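Local coordinates for chromosome partition protein Smc (Pyrococcus furiosus, PDB 3NWC) that is probably required for chromosome condensation and partitioning, its hinge domain, the part held here, mediating dimerization and binding DNA, at residues Lys100-Ser105 with Asp130-Asn135. Residues are numbered along the deposited sequence; the frame is centred on the assembly and turned at random.
Sequences KHVDSS and DTVIVN
V102 and V132 make the apolar part of this contact. Both methyls of V102 meet CG2 of V132, CG1 at 3.8 Å and CG2 at 3.9 Å, and the two side chains cross at about a right angle. CG1 of V102 is anti to its backbone N (chi1 175°), which sets the methyl pair against V132. CG2 of V102 also rests on the backbone of D130, 3.8 Å from its CA.

Most other contacts gather on D130, which is buried, and are van der Waals in kind. The aliphatic chain of K100 passes obliquely over the carboxylate, with CD 3.4 Å from OD1 of D130. CB of K100 also lies 3.7 Å from CG of D130. The carbonyl O of H101 sits 3.2 Å from CB of D130. No hydrogen bond joins the segments. K100 and D130 form no salt bridge: NZ of K100 stays 5.6 Å from OD1 of D130 and is hydrogen-bonded to the carbonyl O of F126. OD2 of D130 has a long, weak ion pair with R159. An alanine at D130 would probably leave the chain of K100 without its carboxylate neighbour and R159 without this weak partner.

Segment 100-105 belongs to the loop between strands 89-93 and 108-109. It packs against D130 and V132, on the chain that leads from helix 121-128 into strand 131-134. In the mixed sheet of the hinge domain, that strand runs between 108-109 and 148-151.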
loop_
_atom_site.group_PDB
_atom_site.type_symbol
_atom_site.label_atom_id
_atom_site.label_comp_id
_atom_site.label_asym_id
_atom_site.label_seq_id
_atom_site.Cartn_x
_atom_site.Cartn_y
_atom_site.Cartn_z
ATOM N N LYS A 100 -0.770 11.667 12.220
ATOM C CA LYS A 100 -1.562 12.542 11.369
ATOM C C LYS A 100 -2.739 13.021 12.200
ATOM O O LYS A 100 -3.053 12.424 13.238
ATOM C CB LYS A 100 -2.055 11.782 10.139
ATOM C CG LYS A 100 -0.943 11.198 9.272
ATOM C CD LYS A 100 -1.529 10.473 8.055
ATOM C CE LYS A 100 -0.458 10.064 7.062
ATOM N NZ LYS A 100 0.483 9.081 7.652
ATOM N N HIS A 101 -3.392 14.090 11.759
ATOM C CA HIS A 101 -4.509 14.643 12.519
ATOM C C HIS A 101 -5.646 15.101 11.619
ATOM O O HIS A 101 -5.426 15.503 10.473
ATOM C CB HIS A 101 -4.033 15.811 13.395
ATOM C CG HIS A 101 -2.822 15.489 14.208
ATOM N ND1 HIS A 101 -1.544 15.811 13.802
ATOM C CD2 HIS A 101 -2.688 14.842 15.392
ATOM C CE1 HIS A 101 -0.678 15.391 14.706
ATOM N NE2 HIS A 101 -1.346 14.800 15.681
ATOM N N VAL A 102 -6.865 15.039 12.146
ATOM C CA VAL A 102 -8.023 15.547 11.428
ATOM C C VAL A 102 -8.089 17.058 11.595
ATOM O O VAL A 102 -7.915 17.574 12.694
ATOM C CB VAL A 102 -9.327 14.893 11.917
ATOM C CG1 VAL A 102 -10.529 15.520 11.240
ATOM C CG2 VAL A 102 -9.297 13.381 11.626
ATOM N N ASP A 103 -8.306 17.763 10.493
ATOM C CA ASP A 103 -8.418 19.210 10.531
ATOM C C ASP A 103 -9.661 19.634 9.765
ATOM O O ASP A 103 -9.592 20.426 8.825
ATOM C CB ASP A 103 -7.161 19.875 9.954
ATOM C CG ASP A 103 -7.017 19.662 8.458
ATOM O OD1 ASP A 103 -7.573 18.674 7.937
ATOM O OD2 ASP A 103 -6.345 20.486 7.804
ATOM N N SER A 104 -10.800 19.082 10.166
ATOM C CA SER A 104 -12.072 19.422 9.551
ATOM C C SER A 104 -13.209 18.807 10.353
ATOM O O SER A 104 -12.979 18.032 11.276
ATOM C CB SER A 104 -12.117 18.945 8.096
ATOM O OG SER A 104 -12.270 17.539 8.021
ATOM N N SER A 105 -14.438 19.159 9.997
ATOM C CA SER A 105 -15.612 18.626 10.676
ATOM C C SER A 105 -16.494 17.856 9.701
ATOM O O SER A 105 -17.710 17.760 9.884
ATOM C CB SER A 105 -16.402 19.747 11.370
ATOM O OG SER A 105 -16.748 20.785 10.466
ATOM N N ASP A 130 -5.673 10.970 10.406
ATOM C CA ASP A 130 -6.388 11.964 9.625
ATOM C C ASP A 130 -7.511 11.363 8.798
ATOM O O ASP A 130 -8.039 12.013 7.906
ATOM C CB ASP A 130 -5.429 12.829 8.784
ATOM C CG ASP A 130 -4.788 12.072 7.623
ATOM O OD1 ASP A 130 -4.859 10.828 7.559
ATOM O OD2 ASP A 130 -4.186 12.744 6.760
ATOM N N THR A 131 -7.904 10.131 9.129
ATOM C CA THR A 131 -9.035 9.511 8.448
ATOM C C THR A 131 -10.373 9.879 9.079
ATOM O O THR A 131 -10.561 9.762 10.280
ATOM C CB THR A 131 -8.916 7.965 8.394
ATOM O OG1 THR A 131 -7.679 7.621 7.777
ATOM C CG2 THR A 131 -10.051 7.368 7.576
ATOM N N VAL A 132 -11.304 10.279 8.226
ATOM C CA VAL A 132 -12.665 10.538 8.629
ATOM C C VAL A 132 -13.621 9.565 7.968
ATOM O O VAL A 132 -13.471 9.212 6.792
ATOM C CB VAL A 132 -13.041 12.004 8.273
ATOM C CG1 VAL A 132 -14.469 12.302 8.657
ATOM C CG2 VAL A 132 -12.075 12.961 8.952
ATOM N N ILE A 133 -14.600 9.111 8.747
ATOM C CA ILE A 133 -15.626 8.210 8.248
ATOM C C ILE A 133 -16.832 9.040 7.834
ATOM O O ILE A 133 -17.327 9.870 8.609
ATOM C CB ILE A 133 -16.043 7.202 9.327
ATOM C CG1 ILE A 133 -14.812 6.453 9.854
ATOM C CG2 ILE A 133 -17.091 6.239 8.788
ATOM C CD1 ILE A 133 -15.093 5.566 11.059
ATOM N N VAL A 134 -17.273 8.830 6.601
ATOM C CA VAL A 134 -18.442 9.496 6.051
ATOM C C VAL A 134 -19.431 8.434 5.561
ATOM O O VAL A 134 -19.059 7.277 5.343
ATOM C CB VAL A 134 -18.058 10.439 4.899
ATOM C CG1 VAL A 134 -16.934 11.380 5.341
ATOM C CG2 VAL A 134 -17.622 9.645 3.685
ATOM N N ASN A 135 -20.688 8.825 5.390
ATOM C CA ASN A 135 -21.748 7.856 5.118
ATOM C C ASN A 135 -21.815 7.307 3.690
ATOM O O ASN A 135 -22.239 6.169 3.488
ATOM C CB ASN A 135 -23.108 8.429 5.522
ATOM C CG ASN A 135 -23.160 8.811 6.982
ATOM O OD1 ASN A 135 -22.679 9.876 7.376
ATOM N ND2 ASN A 135 -23.748 7.944 7.799
#